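PurR transcriptional regulator (Vibrio parahaemolyticus, PDB 3D8U) probably binds DNA at regulatory sites and controls transcription there, as a regulator of the LacI/PurR family. Local coordinates at residues B[163-172]-B[189-200]. Numbering follows the deposited sequence.
Sequences PSSQLGAEGL and HEEIAIGALFEC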
loop_
_atom_site.group_PDB
_atom_site.type_symbol
_atom_site.label_atom_id
_atom_site.label_comp_id
_atom_site.label_asym_id
_atom_site.label_seq_id
_atom_site.Cartn_x
_atom_site.Cartn_y
_atom_site.Cartn_z
ATOM N N PRO B 163 7.700 7.786 -0.264
ATOM C CA PRO B 163 6.708 8.851 -0.193
ATOM C C PRO B 163 5.949 8.738 1.113
ATOM O O PRO B 163 5.687 7.628 1.567
ATOM C CB PRO B 163 5.780 8.519 -1.349
ATOM C CG PRO B 163 5.873 7.049 -1.467
ATOM C CD PRO B 163 7.337 6.827 -1.323
ATOM N N SER B 164 5.620 9.873 1.715
ATOM C CA SER B 164 5.044 9.879 3.023
ATOM C C SER B 164 4.330 11.197 3.151
ATOM O O SER B 164 4.667 12.164 2.463
ATOM C CB SER B 164 6.148 9.817 4.053
ATOM O OG SER B 164 6.650 11.115 4.308
ATOM N N SER B 165 3.346 11.267 4.034
ATOM C CA SER B 165 2.685 12.533 4.173
ATOM C C SER B 165 3.531 13.459 4.999
ATOM O O SER B 165 3.379 14.659 4.862
ATOM C CB SER B 165 1.285 12.404 4.740
ATOM O OG SER B 165 1.347 11.782 5.999
ATOM N N GLN B 166 4.422 12.925 5.842
ATOM C CA GLN B 166 5.357 13.798 6.584
ATOM C C GLN B 166 6.185 14.573 5.565
ATOM O O GLN B 166 6.453 15.770 5.707
ATOM C CB GLN B 166 6.306 13.031 7.503
ATOM C CG GLN B 166 7.374 13.930 8.069
ATOM C CD GLN B 166 8.435 13.195 8.857
ATOM O OE1 GLN B 166 8.575 11.973 8.782
ATOM N NE2 GLN B 166 9.200 13.944 9.636
ATOM N N LEU B 167 6.570 13.875 4.518
ATOM C CA LEU B 167 7.334 14.519 3.505
ATOM C C LEU B 167 6.562 15.688 2.867
ATOM O O LEU B 167 7.163 16.727 2.627
ATOM C CB LEU B 167 7.778 13.505 2.474
ATOM C CG LEU B 167 9.138 13.744 1.878
ATOM C CD1 LEU B 167 9.409 12.655 0.877
ATOM C CD2 LEU B 167 9.220 15.130 1.208
ATOM N N GLY B 168 5.255 15.530 2.602
ATOM C CA GLY B 168 4.448 16.587 1.965
ATOM C C GLY B 168 4.211 17.770 2.888
ATOM O O GLY B 168 4.237 18.901 2.466
ATOM N N ALA B 169 3.957 17.507 4.153
ATOM C CA ALA B 169 3.929 18.563 5.165
ATOM C C ALA B 169 5.231 19.340 5.120
ATOM O O ALA B 169 5.279 20.513 4.767
ATOM C CB ALA B 169 3.747 17.961 6.557
ATOM N N GLU B 170 6.310 18.669 5.455
ATOM C CA GLU B 170 7.546 19.377 5.632
ATOM C C GLU B 170 7.956 19.915 4.305
ATOM O O GLU B 170 8.489 21.022 4.216
ATOM C CB GLU B 170 8.580 18.476 6.239
ATOM C CG GLU B 170 8.145 18.059 7.589
ATOM C CD GLU B 170 8.971 16.946 8.107
ATOM O OE1 GLU B 170 9.054 16.789 9.345
ATOM O OE2 GLU B 170 9.559 16.218 7.285
ATOM N N GLY B 171 7.650 19.164 3.258
ATOM C CA GLY B 171 7.904 19.633 1.884
ATOM C C GLY B 171 7.323 21.017 1.720
ATOM O O GLY B 171 8.054 21.968 1.397
ATOM N N LEU B 172 6.023 21.137 1.991
ATOM C CA LEU B 172 5.364 22.411 1.871
ATOM C C LEU B 172 6.104 23.428 2.717
ATOM O O LEU B 172 6.501 24.505 2.223
ATOM C CB LEU B 172 3.944 22.332 2.353
ATOM C CG LEU B 172 2.900 23.261 1.728
ATOM C CD1 LEU B 172 1.915 23.676 2.794
ATOM C CD2 LEU B 172 3.469 24.461 1.027
ATOM N N HIS B 189 3.517 11.839 -5.558
ATOM C CA HIS B 189 2.816 10.711 -4.963
ATOM C C HIS B 189 1.644 11.183 -4.147
ATOM O O HIS B 189 1.630 12.298 -3.621
ATOM C CB HIS B 189 3.715 9.980 -3.972
ATOM C CG HIS B 189 4.671 9.037 -4.601
ATOM N ND1 HIS B 189 5.674 9.452 -5.442
ATOM C CD2 HIS B 189 4.795 7.697 -4.492
ATOM C CE1 HIS B 189 6.373 8.403 -5.836
ATOM N NE2 HIS B 189 5.858 7.322 -5.277
ATOM N N GLU B 190 0.681 10.293 -3.970
ATOM C CA GLU B 190 -0.546 10.664 -3.299
ATOM C C GLU B 190 -0.379 10.899 -1.808
ATOM O O GLU B 190 -1.013 11.800 -1.264
ATOM C CB GLU B 190 -1.611 9.621 -3.572
ATOM C CG GLU B 190 -3.020 10.097 -3.403
ATOM C CD GLU B 190 -3.951 8.942 -3.354
ATOM O OE1 GLU B 190 -3.578 7.911 -2.729
ATOM O OE2 GLU B 190 -5.044 9.045 -3.954
ATOM N N GLU B 191 0.466 10.099 -1.153
ATOM C CA GLU B 191 0.831 10.363 0.279
ATOM C C GLU B 191 1.384 11.774 0.465
ATOM O O GLU B 191 1.007 12.489 1.380
ATOM C CB GLU B 191 1.853 9.368 0.796
ATOM C CG GLU B 191 1.367 7.963 0.740
ATOM C CD GLU B 191 2.127 7.088 -0.251
ATOM O OE1 GLU B 191 2.274 7.430 -1.465
ATOM O OE2 GLU B 191 2.563 6.010 0.227
ATOM N N ILE B 192 2.249 12.173 -0.460
ATOM C CA ILE B 192 2.855 13.478 -0.433
ATOM C C ILE B 192 1.806 14.591 -0.498
ATOM O O ILE B 192 1.800 15.514 0.315
ATOM C CB ILE B 192 3.851 13.566 -1.569
ATOM C CG1 ILE B 192 4.959 12.552 -1.307
ATOM C CG2 ILE B 192 4.360 14.984 -1.736
ATOM C CD1 ILE B 192 5.815 12.174 -2.494
ATOM N N ALA B 193 0.897 14.475 -1.449
ATOM C CA ALA B 193 -0.081 15.496 -1.690
ATOM C C ALA B 193 -1.004 15.575 -0.507
ATOM O O ALA B 193 -1.574 16.611 -0.242
ATOM C CB ALA B 193 -0.862 15.151 -2.921
ATOM N N ILE B 194 -1.169 14.473 0.205
ATOM C CA ILE B 194 -2.055 14.471 1.351
ATOM C C ILE B 194 -1.383 15.222 2.498
ATOM O O ILE B 194 -2.009 16.075 3.167
ATOM C CB ILE B 194 -2.388 13.051 1.763
ATOM C CG1 ILE B 194 -3.361 12.467 0.747
ATOM C CG2 ILE B 194 -2.981 13.021 3.131
ATOM C CD1 ILE B 194 -4.824 12.873 0.950
ATOM N N GLY B 195 -0.106 14.911 2.721
ATOM C CA GLY B 195 0.651 15.633 3.712
ATOM C C GLY B 195 0.444 17.100 3.428
ATOM O O GLY B 195 0.083 17.859 4.312
ATOM N N ALA B 196 0.633 17.485 2.171
ATOM C CA ALA B 196 0.630 18.883 1.796
ATOM C C ALA B 196 -0.722 19.513 2.111
ATOM O O ALA B 196 -0.769 20.542 2.782
ATOM C CB ALA B 196 0.980 19.026 0.343
ATOM N N LEU B 197 -1.808 18.875 1.654
ATOM C CA LEU B 197 -3.190 19.342 1.835
ATOM C C LEU B 197 -3.482 19.613 3.295
ATOM O O LEU B 197 -3.903 20.702 3.667
ATOM C CB LEU B 197 -4.180 18.275 1.361
ATOM C CG LEU B 197 -5.454 18.742 0.640
ATOM C CD1 LEU B 197 -6.583 17.772 0.881
ATOM C CD2 LEU B 197 -5.930 20.139 0.992
ATOM N N PHE B 198 -3.273 18.588 4.113
ATOM C CA PHE B 198 -3.406 18.690 5.532
ATOM C C PHE B 198 -2.570 19.831 6.101
ATOM O O PHE B 198 -3.022 20.507 7.018
ATOM C CB PHE B 198 -2.983 17.379 6.154
ATOM C CG PHE B 198 -4.084 16.376 6.264
ATOM C CD1 PHE B 198 -5.388 16.772 6.586
ATOM C CD2 PHE B 198 -3.819 15.015 6.116
ATOM C CE1 PHE B 198 -6.416 15.826 6.722
ATOM C CE2 PHE B 198 -4.852 14.050 6.261
ATOM C CZ PHE B 198 -6.139 14.459 6.557
ATOM N N GLU B 199 -1.370 20.063 5.566
ATOM C CA GLU B 199 -0.492 21.108 6.114
ATOM C C GLU B 199 -0.989 22.502 5.725
ATOM O O GLU B 199 -0.803 23.469 6.473
ATOM C CB GLU B 199 0.983 20.900 5.692
ATOM C CG GLU B 199 2.017 21.849 6.275
ATOM C CD GLU B 199 2.122 21.690 7.782
ATOM O OE1 GLU B 199 1.648 20.618 8.251
ATOM O OE2 GLU B 199 2.642 22.609 8.495
ATOM N N CYS B 200 -1.612 22.600 4.548
ATOM C CA CYS B 200 -2.258 23.828 4.130
ATOM C C CYS B 200 -3.308 24.146 5.172
ATOM O O CYS B 200 -3.319 25.233 5.753
ATOM C CB CYS B 200 -2.928 23.615 2.798
ATOM S SG CYS B 200 -1.792 23.601 1.421
#
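With CG of His-189 beside its own backbone N (chi1 -81°) and CG of Glu-191 set likewise (chi1 -60°), the imidazole and the bent carboxylate chain both reach Pro-163. Its CG lies 3.3 Å from His-189 CD2, approaching the ring obliquely, and 3.6 Å from Glu-191 OE1, while its CB meets Ile-192 CD1. A compact, rigid proline ring suits a place where it must fill the angle between an imidazole, a carboxylate and an isoleucine methyl, one residue before the N-cap of helix 165-178.

Beyond it the helix axes close to 6.2 Å at a crossing angle of -50°. Glycine suits the crossing on both sides: Gly-168 and Gly-195, with no side chain, let the backbones lie side by side. They meet through CA-H...O contacts, Gly-168 CA to Ile-192 O at 3.3 Å and Gly-195 CA to Ser-165 O at 3.1 Å. Small Ala-169 and Ala-196 flank the crossing. Farther along, Leu-172 CD1 lies 3.9 Å from Glu-199 CG and also packs on Cys-200 SG; the glutamate thus lends its methylenes here, while its carboxylate pairs with Arg-202 and Arg-203. Ser-164 OG caps helix 165-178 by accepting from Leu-167 N at 2.8 Å.

The two helices are successive crossovers of the parallel sheet in this periplasmic-binding-protein-like domain, linked through strand 184-187, on which Leu-172, Ile-192 and Ala-196 rest. His-189 NE2 bonds to Glu-15, and Phe-198 stacks on Phe-198 of the second subunit. Cohesion across the pair therefore probably comes mainly from van der Waals fit, with CA-H...O contacts perhaps adding a little, while the stronger polar bonds are directed elsewhere.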